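Local coordinates for DNA repair protein PprA (Deinococcus deserti, PDB 6MC8) that binds DNA in the repair of radiation-induced damage, is linked to genome segregation and filament formation, and forms a dimer, at residues Leu82-Leu87 against Ser128-Gly133; Gln88-Leu93 against Ala104-Gly109; Trp140-Glu145 against Arg182-Gly187; Glu193-Ala198 against Ala258-Val263. The protein carries 2 engineered substitutions. One frame throughout, in Å; residues are numbered along the deposited sequence.

In the fold
Contact 1 is a loop-to-loop surface contact, and the other three involve strands. Contact 2 pairs two neighbours of the three-stranded sheet, a mostly buried contact whose Q88, R92 and D108 are exposed; along the chain it is nested inside the loop that contact 1 closes. Contacts 3 and 4 share the four-stranded sheet: the first, buried, lays a loop over strand 179-186; the second, partly buried, pairs strand 189-195 with the outermost strand 261-267. Chemistry follows place. Contact 2 rests on backbone hydrogen bonds, contact 3 on apolar and aromatic packing, contact 4 on backbone bonds plus buried polar side chains, and contact 1 on two apolar touches and water. The salt bridge R182-E193 links contacts 3 and 4.

Contact 1 (Leu82-Leu87 against Ser128-Gly133); sequences LGLLHL and SMQAPG
Two loops meet here, the one leading from helix 62-80 into strand 89-95 and the one that follows helix 119-127, and L84 and L87 of the first touch M129 of the second. L84 CD2 sits 3.7 Å from M129 CB, the two side chains crossing at about a right angle. Further out, M129 SD lies 3.8 Å from L87 CD1. The thioether gets that far because CG is anti to the carbonyl carbon (chi1 -56°) and the chain is extended beyond it. L84 and L87 are the ends of a type I beta turn, closed by the bond from L87 N to L84 O (3.1 Å), which brings both leucines to the same methionine. Two waters link the loops. One water receives A131 N at 2.9 Å and gives a weak bond to G83 O. A second donates to M129 O at 2.8 Å and lies in the plane of the H86 ring, 3.1 Å from H86 NE2. M129 O is also bonded by W140 NE1, so two donors grip this carbonyl. V107 of strand 100-107 packs on both L87 and M129, while Y126 of helix 119-127 touches L84.

Contact 2 (Gln88-Leu93 against Ala104-Gly109); sequences QHSARL and ALLVDG
This is an antiparallel strand pairing within the three-stranded sheet, joining S90 and R92 of strand 89-95 to L106 and A104 of strand 100-107. The strand axes approach to 4.7 Å with their directions 150° apart. S90 with L106 and R92 with A104 are hydrogen-bonded pairs; H89 with V107, whose side chains lie side by side, and A91 with L105 are non-hydrogen-bonded. L106 N reaches S90 O at 2.7 Å, and the return bond from S90 N meets L106 O from above the carbonyl plane. Beyond the last pair, D108 N binds Q88 O at 2.8 Å, nearly straight at 174°, and D108 OD1 takes Q88 N at 3.0 Å. S90 OG stands between the backbone N and the carbonyl carbon (chi1 59°), 3.2 Å from L106 CB and 3.8 Å from L106 CD2. That CD2 also sits over one face of the R92 guanidinium, 3.9 Å from R92 NE. An alanine at L106 would probably leave that guanidinium face without its apolar cover and open a gap where CD2 nears S90 OG. The alternation of pairs is that of antiparallel strands, which, consecutive in the chain, form a beta hairpin.

Contact 3 (Trp140-Glu145 against Arg182-Gly187); sequences WGILPE and RTWRQG
I142 and L143 bring the loop between helices 119-127 and 156-163 against strand 179-186, the second strand of a four-stranded antiparallel sheet, where R182, W184 and Q186 point toward the loop. The aromatic part is a CH-pi contact. I142 CD1 stands 3.4 Å from the centroid of the W184 six-membered ring and 7° off its normal, while I142 CG2 lies over the same indole at 3.5 Å from W184 NE1. Chi1 (-59°) sets CG2 anti to the backbone N, and chi2 (167°) extends the other branch to carry CD1 over the six-membered ring.

The second kind is apolar cover of a charged group. I142 and R182 meet tip to tip, CD1 resting over one face of the guanidinium at 3.5 Å from R182 NE. That NE is held by a salt bridge to E193 on the adjoining strand, which would help fix the flat group under the isoleucine.

Polar support of the loop comes from strand 168-176, where the carboxylate of E169 accepts the backbone N-H groups of both I142 and L143. In the dimer, R166 of the second subunit packs on L143 and bonds to P144 O.

Further packing comes from L143, which slides past Q186 in the opposite direction. Its CD1 lies 3.7 Å from R185 O, and its CD2 lies 3.8 Å from Q186 CB.

Contact 4 (Glu193-Ala198 against Ala258-Val263); sequences EVHRPA and AVSSAV
Strands 193-195 and 261-263 run antiparallel, their axes 4.8 Å apart at closest and their directions at 168°, with V194 N bonded to A262 O at 3.1 Å. The return bond from A262 N to V194 O is weak, bent to 134°. Past the strand end R196 N still reaches S260 O at 2.9 Å, nearly along the C=O axis.

On the face carrying E193, H195 and S261, the polar side chains form a chain of hydrogen bonds. H195 ND1 donates to S261 OG at 2.7 Å, with the hydroxyl 9° out of the imidazole plane. S261 OG in turn donates to E193 OE2 at 3.0 Å, using the anti lone pair of that oxygen. E193 extends along its full length (CG anti to the backbone N), and its other oxygen, OE1, is taken by R182 in a salt bridge. This buried carboxylate is thus gripped from two residues, which would probably favour its charged form. A leucine in place of H195 would probably leave S261 OG without the N-H that it accepts, held across this contact by its bond to E193 OE2 alone.

Beside this chain S260 OG lies 3.3 Å from H195 CE1 and is bonded to W80 O. Strand 261-267 arrives only after a mainly helical excursion of some sixty residues, so this is a long-range antiparallel pairing at the edge of a four-stranded sheet.

Contact 1 (Leu82-Leu87 against Ser128-Gly133)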
# COMPACT_ATOMS: atom_id res chain seq x y z
N LEU A 82 -18.31 -12.84 -8.99
CA LEU A 82 -19.16 -12.86 -7.81
C LEU A 82 -18.78 -11.78 -6.81
O LEU A 82 -19.51 -11.58 -5.84
CB LEU A 82 -19.10 -14.23 -7.16
CG LEU A 82 -19.50 -15.38 -8.09
CD1 LEU A 82 -19.37 -16.72 -7.40
CD2 LEU A 82 -20.89 -15.20 -8.66
N GLY A 83 -17.68 -11.07 -7.03
CA GLY A 83 -17.24 -10.07 -6.09
C GLY A 83 -16.52 -10.66 -4.90
O GLY A 83 -16.67 -10.16 -3.78
N LEU A 84 -15.73 -11.71 -5.12
CA LEU A 84 -15.02 -12.40 -4.05
C LEU A 84 -13.51 -12.31 -4.25
O LEU A 84 -12.77 -13.19 -3.83
CB LEU A 84 -15.47 -13.86 -3.98
CG LEU A 84 -16.98 -14.07 -3.83
CD1 LEU A 84 -17.33 -15.54 -3.76
CD2 LEU A 84 -17.55 -13.31 -2.66
N LEU A 85 -13.06 -11.23 -4.90
CA LEU A 85 -11.65 -11.03 -5.17
C LEU A 85 -10.86 -10.64 -3.93
O LEU A 85 -9.63 -10.77 -3.92
CB LEU A 85 -11.48 -9.96 -6.25
CG LEU A 85 -11.98 -10.37 -7.63
CD1 LEU A 85 -12.01 -9.18 -8.58
CD2 LEU A 85 -11.08 -11.45 -8.18
N HIS A 86 -11.54 -10.18 -2.88
CA HIS A 86 -10.92 -9.92 -1.59
C HIS A 86 -10.71 -11.19 -0.78
O HIS A 86 -10.06 -11.13 0.27
CB HIS A 86 -11.78 -8.94 -0.79
CG HIS A 86 -13.11 -9.48 -0.41
ND1 HIS A 86 -14.15 -9.60 -1.31
CD2 HIS A 86 -13.58 -9.94 0.77
CE1 HIS A 86 -15.20 -10.11 -0.69
NE2 HIS A 86 -14.88 -10.33 0.57
N LEU A 87 -11.25 -12.31 -1.22
CA LEU A 87 -11.06 -13.60 -0.58
C LEU A 87 -10.05 -14.42 -1.36
O LEU A 87 -9.84 -14.21 -2.56
CB LEU A 87 -12.39 -14.36 -0.49
CG LEU A 87 -13.52 -13.66 0.27
CD1 LEU A 87 -14.81 -14.45 0.15
CD2 LEU A 87 -13.16 -13.42 1.72
N SER A 128 -23.65 -16.33 -0.29
CA SER A 128 -23.70 -15.82 1.07
C SER A 128 -22.47 -14.99 1.44
O SER A 128 -22.47 -14.35 2.49
CB SER A 128 -23.87 -16.97 2.06
OG SER A 128 -22.72 -17.79 2.10
N MET A 129 -21.44 -15.00 0.60
CA MET A 129 -20.25 -14.19 0.79
C MET A 129 -20.34 -12.85 0.07
O MET A 129 -19.46 -12.00 0.26
CB MET A 129 -19.03 -14.95 0.27
CG MET A 129 -18.83 -16.31 0.88
SD MET A 129 -17.48 -17.20 0.10
CE MET A 129 -17.68 -18.80 0.85
N GLN A 130 -21.32 -12.68 -0.80
CA GLN A 130 -21.40 -11.47 -1.64
C GLN A 130 -22.08 -10.29 -0.95
O GLN A 130 -22.80 -10.49 -0.02
CB GLN A 130 -22.23 -11.73 -2.89
CG GLN A 130 -21.83 -12.91 -3.73
CD GLN A 130 -22.72 -13.03 -4.94
OE1 GLN A 130 -22.29 -12.90 -6.07
NE2 GLN A 130 -23.99 -13.26 -4.73
N ALA A 131 -21.84 -9.10 -1.47
CA ALA A 131 -22.49 -7.86 -1.05
C ALA A 131 -22.83 -7.04 -2.29
O ALA A 131 -22.03 -6.21 -2.74
CB ALA A 131 -21.61 -7.05 -0.10
N PRO A 132 -24.01 -7.25 -2.88
CA PRO A 132 -24.43 -6.43 -4.01
C PRO A 132 -24.88 -5.05 -3.56
O PRO A 132 -25.31 -4.85 -2.43
CB PRO A 132 -25.60 -7.21 -4.61
CG PRO A 132 -25.44 -8.59 -4.10
CD PRO A 132 -24.88 -8.43 -2.73
N GLY A 133 -24.76 -4.09 -4.47
CA GLY A 133 -25.30 -2.77 -4.26
C GLY A 133 -26.73 -2.68 -4.76
O GLY A 133 -27.36 -3.69 -5.08
O HOH W 1 -19.80 -9.11 -3.57
O HOH W 2 -17.20 -11.91 1.97

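Contact 2 (Gln88-Leu93 against Ala104-Gly109)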
# COMPACT_ATOMS: atom_id res chain seq x y z
N GLN A 88 -9.40 -15.35 -0.67
CA GLN A 88 -8.42 -16.23 -1.29
C GLN A 88 -9.04 -17.60 -1.51
O GLN A 88 -9.52 -18.23 -0.57
CB GLN A 88 -7.17 -16.34 -0.41
CG GLN A 88 -6.07 -17.19 -1.00
CD GLN A 88 -4.79 -17.14 -0.18
OE1 GLN A 88 -4.72 -16.46 0.83
NE2 GLN A 88 -3.78 -17.87 -0.62
N HIS A 89 -9.04 -18.05 -2.77
CA HIS A 89 -9.69 -19.28 -3.18
C HIS A 89 -8.65 -20.37 -3.40
O HIS A 89 -7.59 -20.11 -3.98
CB HIS A 89 -10.49 -19.07 -4.46
CG HIS A 89 -11.58 -18.06 -4.34
ND1 HIS A 89 -12.77 -18.31 -3.68
CD2 HIS A 89 -11.67 -16.79 -4.80
CE1 HIS A 89 -13.53 -17.24 -3.74
NE2 HIS A 89 -12.89 -16.30 -4.41
N SER A 90 -8.99 -21.58 -2.99
CA SER A 90 -8.11 -22.76 -3.16
C SER A 90 -8.91 -24.05 -3.19
O SER A 90 -10.03 -24.06 -2.78
CB SER A 90 -7.03 -22.84 -2.16
OG SER A 90 -7.56 -22.91 -0.89
N ALA A 91 -8.31 -25.09 -3.73
CA ALA A 91 -8.96 -26.40 -3.77
C ALA A 91 -7.99 -27.45 -3.24
O ALA A 91 -6.79 -27.23 -3.29
CB ALA A 91 -9.41 -26.72 -5.15
N ARG A 92 -8.56 -28.48 -2.63
CA ARG A 92 -7.78 -29.61 -2.16
C ARG A 92 -8.52 -30.89 -2.48
O ARG A 92 -9.75 -30.92 -2.56
CB ARG A 92 -7.49 -29.53 -0.65
CG ARG A 92 -6.46 -28.48 -0.29
CD ARG A 92 -6.25 -28.36 1.20
NE ARG A 92 -5.32 -27.28 1.51
CZ ARG A 92 -5.03 -26.87 2.74
NH1 ARG A 92 -5.60 -27.45 3.78
NH2 ARG A 92 -4.18 -25.88 2.92
N LEU A 93 -7.76 -31.96 -2.68
CA LEU A 93 -8.34 -33.26 -3.00
C LEU A 93 -8.80 -33.97 -1.74
O LEU A 93 -8.18 -33.85 -0.67
CB LEU A 93 -7.33 -34.13 -3.74
CG LEU A 93 -6.94 -33.75 -5.16
CD1 LEU A 93 -5.81 -34.63 -5.63
CD2 LEU A 93 -8.14 -33.89 -6.07
N ALA A 104 -12.62 -30.46 -2.07
CA ALA A 104 -13.01 -29.42 -1.14
C ALA A 104 -12.66 -28.05 -1.71
O ALA A 104 -11.56 -27.85 -2.23
CB ALA A 104 -12.32 -29.61 0.21
N LEU A 105 -13.61 -27.13 -1.62
CA LEU A 105 -13.42 -25.76 -2.10
C LEU A 105 -13.17 -24.86 -0.91
O LEU A 105 -14.01 -24.77 -0.01
CB LEU A 105 -14.64 -25.30 -2.89
CG LEU A 105 -14.93 -26.08 -4.17
CD1 LEU A 105 -16.24 -25.63 -4.78
CD2 LEU A 105 -13.80 -25.93 -5.16
N LEU A 106 -12.02 -24.20 -0.89
CA LEU A 106 -11.58 -23.46 0.28
C LEU A 106 -11.64 -21.96 0.04
O LEU A 106 -11.40 -21.47 -1.07
CB LEU A 106 -10.15 -23.86 0.68
CG LEU A 106 -9.89 -25.13 1.49
CD1 LEU A 106 -10.05 -26.40 0.67
CD2 LEU A 106 -8.51 -25.08 2.09
N VAL A 107 -11.99 -21.24 1.10
CA VAL A 107 -11.98 -19.78 1.13
C VAL A 107 -11.18 -19.36 2.35
O VAL A 107 -11.57 -19.67 3.48
CB VAL A 107 -13.39 -19.18 1.17
CG1 VAL A 107 -13.30 -17.68 1.38
CG2 VAL A 107 -14.14 -19.48 -0.10
N ASP A 108 -10.07 -18.65 2.11
CA ASP A 108 -9.14 -18.16 3.14
C ASP A 108 -8.61 -19.30 4.02
O ASP A 108 -8.43 -19.14 5.23
CB ASP A 108 -9.77 -17.06 4.00
CG ASP A 108 -9.95 -15.76 3.24
OD1 ASP A 108 -9.18 -15.50 2.30
OD2 ASP A 108 -10.86 -14.98 3.60
N GLY A 109 -8.38 -20.45 3.40
CA GLY A 109 -7.81 -21.59 4.09
C GLY A 109 -8.79 -22.53 4.74
O GLY A 109 -8.37 -23.57 5.26
O HOH W 3 -7.95 -20.60 0.36
O HOH W 4 -13.28 -21.20 -3.17

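Contact 3 (Trp140-Glu145 against Arg182-Gly187)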
# COMPACT_ATOMS: atom_id res chain seq x y z
N TRP A 140 -17.97 -4.84 -2.32
CA TRP A 140 -16.70 -5.09 -1.65
C TRP A 140 -15.56 -4.45 -2.43
O TRP A 140 -15.57 -4.39 -3.66
CB TRP A 140 -16.39 -6.58 -1.52
CG TRP A 140 -17.32 -7.42 -0.69
CD1 TRP A 140 -18.09 -8.45 -1.13
CD2 TRP A 140 -17.60 -7.28 0.70
NE1 TRP A 140 -18.80 -8.99 -0.09
CE2 TRP A 140 -18.52 -8.28 1.05
CE3 TRP A 140 -17.15 -6.41 1.70
CZ2 TRP A 140 -19.01 -8.43 2.34
CZ3 TRP A 140 -17.64 -6.56 2.97
CH2 TRP A 140 -18.56 -7.56 3.28
N GLY A 141 -14.57 -3.96 -1.69
CA GLY A 141 -13.30 -3.65 -2.29
C GLY A 141 -12.44 -4.89 -2.45
O GLY A 141 -12.52 -5.83 -1.68
N ILE A 142 -11.62 -4.88 -3.50
CA ILE A 142 -10.72 -5.99 -3.76
C ILE A 142 -9.56 -5.97 -2.78
O ILE A 142 -9.21 -7.00 -2.19
CB ILE A 142 -10.23 -5.93 -5.22
CG1 ILE A 142 -11.43 -5.98 -6.16
CG2 ILE A 142 -9.26 -7.05 -5.51
CD1 ILE A 142 -11.10 -5.63 -7.55
N LEU A 143 -8.98 -4.81 -2.58
CA LEU A 143 -7.95 -4.60 -1.58
C LEU A 143 -8.57 -4.60 -0.19
O LEU A 143 -9.80 -4.63 -0.05
CB LEU A 143 -7.23 -3.28 -1.88
CG LEU A 143 -6.44 -3.20 -3.18
CD1 LEU A 143 -5.81 -1.84 -3.29
CD2 LEU A 143 -5.40 -4.29 -3.25
N PRO A 144 -7.77 -4.60 0.88
CA PRO A 144 -8.32 -4.32 2.21
C PRO A 144 -8.92 -2.92 2.29
O PRO A 144 -8.68 -2.06 1.44
CB PRO A 144 -7.12 -4.47 3.13
CG PRO A 144 -6.28 -5.46 2.45
CD PRO A 144 -6.42 -5.19 1.00
N GLU A 145 -9.70 -2.71 3.35
CA GLU A 145 -10.57 -1.55 3.48
C GLU A 145 -9.77 -0.26 3.54
O GLU A 145 -8.99 -0.03 4.46
CB GLU A 145 -11.46 -1.68 4.72
CG GLU A 145 -12.51 -0.58 4.83
CD GLU A 145 -13.45 -0.77 6.01
OE1 GLU A 145 -13.26 -1.74 6.78
OE2 GLU A 145 -14.38 0.04 6.17
N ARG A 182 -12.98 -1.42 -13.43
CA ARG A 182 -12.18 -0.92 -12.32
C ARG A 182 -10.76 -1.45 -12.43
O ARG A 182 -10.51 -2.49 -13.04
CB ARG A 182 -12.79 -1.29 -10.96
CG ARG A 182 -12.93 -2.77 -10.69
CD ARG A 182 -13.64 -2.97 -9.37
NE ARG A 182 -13.95 -4.36 -9.09
CZ ARG A 182 -14.57 -4.77 -7.99
NH1 ARG A 182 -14.95 -3.89 -7.08
NH2 ARG A 182 -14.82 -6.05 -7.80
N THR A 183 -9.83 -0.71 -11.83
CA THR A 183 -8.40 -0.96 -11.94
C THR A 183 -7.79 -0.93 -10.54
O THR A 183 -8.12 -0.05 -9.74
CB THR A 183 -7.74 0.09 -12.85
OG1 THR A 183 -8.23 -0.06 -14.19
CG2 THR A 183 -6.22 -0.02 -12.85
N TRP A 184 -6.92 -1.90 -10.24
CA TRP A 184 -6.27 -1.91 -8.95
C TRP A 184 -4.86 -2.48 -9.06
O TRP A 184 -4.57 -3.27 -9.96
CB TRP A 184 -7.09 -2.68 -7.92
CG TRP A 184 -7.15 -4.17 -8.08
CD1 TRP A 184 -6.45 -5.09 -7.37
CD2 TRP A 184 -7.93 -4.91 -9.03
NE1 TRP A 184 -6.76 -6.35 -7.79
CE2 TRP A 184 -7.66 -6.27 -8.81
CE3 TRP A 184 -8.82 -4.55 -10.04
CZ2 TRP A 184 -8.27 -7.28 -9.56
CZ3 TRP A 184 -9.42 -5.54 -10.78
CH2 TRP A 184 -9.13 -6.89 -10.54
N ARG A 185 -4.00 -2.05 -8.15
CA ARG A 185 -2.66 -2.60 -7.98
C ARG A 185 -2.56 -3.23 -6.59
O ARG A 185 -2.99 -2.63 -5.61
CB ARG A 185 -1.58 -1.53 -8.15
CG ARG A 185 -0.16 -2.03 -7.86
CD ARG A 185 0.93 -1.01 -8.11
NE ARG A 185 1.15 -0.80 -9.53
CZ ARG A 185 0.95 0.34 -10.16
NH1 ARG A 185 0.51 1.40 -9.48
NH2 ARG A 185 1.18 0.44 -11.46
N GLN A 186 -2.00 -4.44 -6.53
CA GLN A 186 -1.66 -5.08 -5.27
C GLN A 186 -0.23 -5.57 -5.37
O GLN A 186 0.04 -6.58 -6.03
CB GLN A 186 -2.61 -6.23 -4.95
CG GLN A 186 -2.41 -6.79 -3.56
CD GLN A 186 -3.37 -7.89 -3.24
OE1 GLN A 186 -4.16 -8.31 -4.08
NE2 GLN A 186 -3.33 -8.37 -2.00
N GLY A 187 0.69 -4.85 -4.72
CA GLY A 187 2.09 -5.18 -4.79
C GLY A 187 2.71 -4.81 -6.12
O GLY A 187 2.77 -3.64 -6.48

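Contact 4 (Glu193-Ala198 against Ala258-Val263)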
# COMPACT_ATOMS: atom_id res chain seq x y z
N GLU A 193 -10.52 -5.16 -14.15
CA GLU A 193 -11.70 -6.00 -14.29
C GLU A 193 -12.67 -5.30 -15.22
O GLU A 193 -12.86 -4.09 -15.12
CB GLU A 193 -12.36 -6.26 -12.93
CG GLU A 193 -13.57 -7.16 -12.98
CD GLU A 193 -14.20 -7.37 -11.63
OE1 GLU A 193 -13.71 -6.79 -10.65
OE2 GLU A 193 -15.18 -8.13 -11.54
N VAL A 194 -13.27 -6.06 -16.12
CA VAL A 194 -14.33 -5.58 -17.00
C VAL A 194 -15.55 -6.45 -16.75
O VAL A 194 -15.49 -7.68 -16.89
CB VAL A 194 -13.89 -5.62 -18.47
CG1 VAL A 194 -15.06 -5.43 -19.38
CG2 VAL A 194 -12.88 -4.54 -18.74
N HIS A 195 -16.67 -5.82 -16.38
CA HIS A 195 -17.83 -6.52 -15.86
C HIS A 195 -19.09 -6.15 -16.61
O HIS A 195 -19.44 -4.97 -16.70
CB HIS A 195 -18.01 -6.20 -14.38
CG HIS A 195 -19.20 -6.84 -13.75
ND1 HIS A 195 -19.24 -8.17 -13.41
CD2 HIS A 195 -20.41 -6.34 -13.41
CE1 HIS A 195 -20.41 -8.46 -12.87
NE2 HIS A 195 -21.14 -7.36 -12.86
N ARG A 196 -19.79 -7.15 -17.14
CA ARG A 196 -21.15 -6.99 -17.64
C ARG A 196 -22.02 -7.97 -16.88
O ARG A 196 -21.73 -9.18 -16.89
CB ARG A 196 -21.24 -7.23 -19.15
CG ARG A 196 -22.62 -6.90 -19.70
CD ARG A 196 -22.77 -7.24 -21.16
NE ARG A 196 -21.91 -6.45 -22.02
CZ ARG A 196 -20.91 -6.96 -22.72
NH1 ARG A 196 -20.64 -8.25 -22.65
NH2 ARG A 196 -20.17 -6.17 -23.49
N PRO A 197 -23.08 -7.50 -16.22
CA PRO A 197 -23.84 -8.37 -15.30
C PRO A 197 -24.60 -9.48 -16.02
O PRO A 197 -25.26 -9.26 -17.03
CB PRO A 197 -24.80 -7.40 -14.62
CG PRO A 197 -24.16 -6.08 -14.76
CD PRO A 197 -23.48 -6.10 -16.08
N ALA A 198 -24.48 -10.69 -15.48
CA ALA A 198 -25.13 -11.86 -16.04
C ALA A 198 -25.42 -12.85 -14.93
O ALA A 198 -24.54 -13.19 -14.14
CB ALA A 198 -24.27 -12.52 -17.12
N ALA A 258 -22.59 -18.31 -14.23
CA ALA A 258 -22.52 -17.60 -15.49
C ALA A 258 -21.28 -16.72 -15.51
O ALA A 258 -20.74 -16.35 -14.46
CB ALA A 258 -23.78 -16.75 -15.73
N VAL A 259 -20.84 -16.38 -16.71
CA VAL A 259 -19.71 -15.47 -16.91
C VAL A 259 -20.22 -14.04 -16.88
O VAL A 259 -21.11 -13.67 -17.65
CB VAL A 259 -18.98 -15.76 -18.23
CG1 VAL A 259 -17.96 -14.68 -18.53
CG2 VAL A 259 -18.29 -17.08 -18.15
N SER A 260 -19.65 -13.23 -15.99
CA SER A 260 -19.98 -11.82 -15.92
C SER A 260 -18.77 -10.90 -15.92
O SER A 260 -18.94 -9.69 -16.13
CB SER A 260 -20.83 -11.51 -14.67
OG SER A 260 -20.08 -11.69 -13.49
N SER A 261 -17.56 -11.41 -15.72
CA SER A 261 -16.39 -10.56 -15.67
C SER A 261 -15.24 -11.19 -16.46
O SER A 261 -15.34 -12.31 -16.95
CB SER A 261 -15.94 -10.28 -14.23
OG SER A 261 -16.89 -9.50 -13.54
N ALA A 262 -14.17 -10.42 -16.59
CA ALA A 262 -12.90 -10.87 -17.14
C ALA A 262 -11.80 -10.00 -16.58
O ALA A 262 -11.91 -8.77 -16.58
CB ALA A 262 -12.90 -10.81 -18.67
N VAL A 263 -10.74 -10.63 -16.07
CA VAL A 263 -9.67 -9.93 -15.37
C VAL A 263 -8.36 -10.15 -16.12
O VAL A 263 -8.02 -11.29 -16.45
CB VAL A 263 -9.56 -10.41 -13.91
CG1 VAL A 263 -8.44 -9.69 -13.19
CG2 VAL A 263 -10.87 -10.21 -13.18